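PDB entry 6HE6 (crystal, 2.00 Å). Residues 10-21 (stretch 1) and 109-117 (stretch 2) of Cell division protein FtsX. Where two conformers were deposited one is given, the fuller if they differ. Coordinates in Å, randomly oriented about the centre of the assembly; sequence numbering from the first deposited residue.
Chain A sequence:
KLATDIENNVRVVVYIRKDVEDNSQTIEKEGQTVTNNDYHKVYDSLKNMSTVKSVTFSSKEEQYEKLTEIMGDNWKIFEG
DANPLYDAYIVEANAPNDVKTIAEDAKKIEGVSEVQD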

# COMPACT_ATOMS: atom_id res chain seq x y z
N VAL A 10 -11.04 -2.04 11.47
CA VAL A 10 -11.26 -2.92 10.33
C VAL A 10 -10.19 -2.63 9.29
O VAL A 10 -10.17 -3.22 8.20
N ARG A 11 -9.25 -1.76 9.62
CA ARG A 11 -8.22 -1.34 8.68
C ARG A 11 -6.98 -2.20 8.88
O ARG A 11 -6.57 -2.46 10.02
N VAL A 12 -6.42 -2.68 7.78
CA VAL A 12 -5.11 -3.32 7.77
C VAL A 12 -4.28 -2.64 6.70
O VAL A 12 -4.76 -2.39 5.59
N VAL A 13 -3.04 -2.30 7.05
CA VAL A 13 -2.13 -1.62 6.14
C VAL A 13 -1.07 -2.62 5.71
O VAL A 13 -0.45 -3.28 6.56
N VAL A 14 -0.89 -2.75 4.41
CA VAL A 14 0.01 -3.73 3.82
C VAL A 14 1.11 -2.97 3.09
O VAL A 14 0.84 -2.32 2.08
N TYR A 15 2.34 -3.04 3.60
CA TYR A 15 3.47 -2.31 3.03
C TYR A 15 4.18 -3.16 1.99
O TYR A 15 4.40 -4.35 2.20
N ILE A 16 4.53 -2.54 0.86
CA ILE A 16 5.08 -3.24 -0.30
C ILE A 16 6.59 -3.10 -0.26
O ILE A 16 7.11 -2.04 0.11
N ARG A 17 7.30 -4.18 -0.63
CA ARG A 17 8.76 -4.14 -0.71
C ARG A 17 9.21 -2.99 -1.61
O ARG A 17 8.60 -2.72 -2.65
N LYS A 18 10.30 -2.34 -1.22
CA LYS A 18 10.73 -1.10 -1.87
C LYS A 18 11.12 -1.31 -3.33
O LYS A 18 11.19 -0.33 -4.08
N ASP A 19 11.37 -2.54 -3.76
CA ASP A 19 11.78 -2.83 -5.12
C ASP A 19 10.67 -3.41 -5.97
O ASP A 19 10.93 -3.88 -7.08
N VAL A 20 9.43 -3.43 -5.46
CA VAL A 20 8.26 -3.92 -6.18
C VAL A 20 7.36 -2.73 -6.46
O VAL A 20 7.04 -1.94 -5.56
N GLU A 21 6.96 -2.58 -7.72
CA GLU A 21 6.05 -1.52 -8.10
C GLU A 21 4.73 -2.19 -8.46
O GLU A 21 4.44 -2.49 -9.62
N ILE A 109 2.26 -13.02 1.31
CA ILE A 109 2.27 -12.69 -0.11
C ILE A 109 3.66 -12.21 -0.49
O ILE A 109 4.25 -11.37 0.20
N GLU A 110 4.21 -12.73 -1.59
CA GLU A 110 5.53 -12.28 -1.98
C GLU A 110 5.43 -10.89 -2.59
O GLU A 110 4.56 -10.63 -3.44
N GLY A 111 6.31 -10.01 -2.15
CA GLY A 111 6.25 -8.60 -2.41
C GLY A 111 5.85 -7.78 -1.20
O GLY A 111 6.18 -6.59 -1.13
N VAL A 112 5.16 -8.39 -0.23
CA VAL A 112 4.75 -7.69 0.99
C VAL A 112 5.96 -7.57 1.91
O VAL A 112 6.59 -8.58 2.26
N SER A 113 6.31 -6.34 2.31
CA SER A 113 7.42 -6.13 3.22
C SER A 113 6.99 -6.28 4.67
O SER A 113 7.65 -6.96 5.46
N GLU A 114 5.88 -5.65 5.03
CA GLU A 114 5.37 -5.68 6.39
C GLU A 114 3.88 -5.40 6.36
O GLU A 114 3.35 -4.83 5.40
N VAL A 115 3.20 -5.79 7.43
CA VAL A 115 1.76 -5.57 7.58
C VAL A 115 1.49 -5.05 8.98
O VAL A 115 1.97 -5.61 9.97
N GLN A 116 0.72 -3.96 9.06
CA GLN A 116 0.31 -3.35 10.31
C GLN A 116 -1.18 -3.60 10.53
O GLN A 116 -1.99 -3.45 9.61
N ASP A 117 -1.54 -4.01 11.74
CA ASP A 117 -2.95 -4.25 12.03
C ASP A 117 -3.48 -3.22 13.02
O ASP A 117 -2.77 -2.28 13.40

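The contact between residues 10-21 and 109-117 of FtsX is an antiparallel pairing of two β-strands, interrupted by a bulge, in which a valine cluster packs on one face of the sheet and a polar, tyrosine-centred group on the other. It illustrates a general principle: the backbone ladder fixes the register, and the alternation of side chains along each strand then decides which chemistry meets on each face.

The ladder is regular at first. Val13 N donates to Gln116 O at 3.0 Å and Gln116 N to Val13 O at 2.8 Å, while Tyr15 N reaches Glu114 O at 2.7 Å. At the bulge, Tyr15 O accepts from Ser113 N at 2.8 Å and, weakly, from Glu114 N at 3.4 Å, so one carbonyl serves two successive amides.

On the valine face, Val14 lies opposite Val115 in a non-hydrogen-bonded pair, yet their closest side-chain atoms, Val14 CG2 and Val115 CG2, are 4.5 Å apart. The tighter contacts run diagonally. Val115, in the p rotamer, brings CG2 to 3.6 Å from Val12 CG1, and Val14 CG1 lies 3.6 Å from Val112 CG2. Val12, Val14 and Val112 all adopt t.

The other face carries Val13 and Tyr15 with Gln116 and Glu114. Tyr15, with chi1 in m, lays its ring along the partner strand, and its OH donates a hydrogen bond to Gln116 OE1 at 2.9 Å; this oxygen approaches the ring at its edge. Gln116 has an off-well chi1 of 145°, and its end comes nearer the first stretch, whereas the end of Glu114 leads away. Beside this pair, Arg11 is t at chi1, and its CA-to-CB bond points sideways, but the long side chain carries NH2 to 3.1 Å from Asp117 O, which sits at the guanidinium edge.

Beyond the bulge the side chains of Ile16 and Val112 diverge, and a backbone bond from Arg17 N to Gly111 O, 2.7 Å, holds the ends together. Ser113 points toward the first stretch, its CB 4.0 Å from Arg17 CG. Arg17, m at chi1, directs NH2 to 2.8 Å from Asp19 OD1, a salt bridge of charges alone within its own turn. Val20, in t, points toward the second stretch and rests CG2 at 4.2 Å from Gly111 CA. Gly111 has a positive phi of 107°, where a CB would jam against the preceding carbonyl oxygen, so the backbone itself calls for glycine.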

# COMPACT_ATOMS: atom_id res chain seq x y z
CB VAL A 10 -12.69 -2.72 9.81
CG1 VAL A 10 -12.80 -1.57 8.81
CG2 VAL A 10 -13.26 -3.99 9.29
CB ARG A 11 -7.92 0.15 8.88
CG ARG A 11 -6.77 0.71 8.06
CD ARG A 11 -5.90 1.60 8.93
NE ARG A 11 -4.94 0.79 9.69
CZ ARG A 11 -5.02 0.57 10.99
NH1 ARG A 11 -6.00 1.10 11.70
NH2 ARG A 11 -4.11 -0.19 11.59
CB VAL A 12 -5.20 -4.84 7.49
CG1 VAL A 12 -3.81 -5.42 7.34
CG2 VAL A 12 -5.91 -5.55 8.62
CB VAL A 13 -1.48 -0.38 6.78
CG1 VAL A 13 -0.60 0.32 5.78
CG2 VAL A 13 -2.55 0.57 7.29
CB VAL A 14 -0.72 -4.68 2.88
CG1 VAL A 14 0.27 -5.67 2.25
CG2 VAL A 14 -1.79 -5.42 3.63
CB TYR A 15 4.46 -1.89 4.12
CG TYR A 15 3.84 -0.92 5.07
CD1 TYR A 15 3.73 0.42 4.74
CD2 TYR A 15 3.32 -1.34 6.28
CE1 TYR A 15 3.13 1.32 5.60
CE2 TYR A 15 2.73 -0.45 7.14
CZ TYR A 15 2.63 0.88 6.79
OH TYR A 15 2.05 1.77 7.65
CB ILE A 16 4.51 -2.67 -1.62
CG1 ILE A 16 2.99 -2.78 -1.65
CG2 ILE A 16 5.09 -3.41 -2.83
CD1 ILE A 16 2.35 -1.76 -2.56
CB ARG A 17 9.33 -5.46 -1.25
CG ARG A 17 9.27 -6.64 -0.28
CD ARG A 17 10.37 -7.63 -0.57
NE ARG A 17 11.67 -6.97 -0.50
CZ ARG A 17 12.73 -7.31 -1.23
NH1 ARG A 17 12.64 -8.31 -2.09
NH2 ARG A 17 13.87 -6.64 -1.10
CB LYS A 18 11.89 -0.48 -1.09
CG LYS A 18 11.48 0.71 -0.23
CD LYS A 18 12.69 1.40 0.38
CE LYS A 18 12.31 2.74 1.00
NZ LYS A 18 11.43 3.57 0.10
CB ASP A 19 12.96 -3.79 -5.10
CG ASP A 19 12.64 -5.06 -4.35
OD1 ASP A 19 12.77 -5.06 -3.11
OD2 ASP A 19 12.24 -6.05 -5.00
CB VAL A 20 7.51 -5.00 -5.37
CG1 VAL A 20 6.10 -5.19 -5.87
CG2 VAL A 20 8.27 -6.33 -5.38
CB GLU A 21 6.65 -0.66 -9.24
CG GLU A 21 7.68 0.35 -8.73
CD GLU A 21 8.70 0.75 -9.78
OE1 GLU A 21 8.29 1.10 -10.90
OE2 GLU A 21 9.92 0.75 -9.47
CB ILE A 109 1.22 -11.61 -0.41
CG1 ILE A 109 -0.19 -12.10 -0.04
CG2 ILE A 109 1.31 -11.20 -1.88
CD1 ILE A 109 -1.27 -11.04 -0.16
CB GLU A 110 6.21 -13.25 -2.93
CG GLU A 110 7.75 -13.12 -2.95
CD GLU A 110 8.36 -12.65 -1.62
OE1 GLU A 110 8.13 -13.29 -0.57
OE2 GLU A 110 9.09 -11.64 -1.63
CB VAL A 112 3.60 -8.42 1.69
CG1 VAL A 112 3.44 -7.91 3.13
CG2 VAL A 112 2.31 -8.27 0.92
CB SER A 113 8.04 -4.75 3.02
OG SER A 113 8.80 -4.37 4.15
CB GLU A 114 6.07 -4.65 7.28
CG GLU A 114 6.36 -5.20 8.64
CD GLU A 114 7.58 -6.06 8.62
OE1 GLU A 114 8.65 -5.53 8.26
OE2 GLU A 114 7.47 -7.27 8.95
CB VAL A 115 0.95 -6.85 7.30
CG1 VAL A 115 1.56 -8.04 8.03
CG2 VAL A 115 -0.48 -6.67 7.75
CB GLN A 116 0.60 -1.85 10.29
CG GLN A 116 -0.42 -1.01 11.02
CD GLN A 116 -0.18 0.48 10.88
OE1 GLN A 116 0.62 0.93 10.07
NE2 GLN A 116 -0.94 1.26 11.65
CB ASP A 117 -3.18 -5.67 12.56
CG ASP A 117 -2.52 -5.91 13.90
OD1 ASP A 117 -1.75 -5.03 14.37
OD2 ASP A 117 -2.77 -6.97 14.50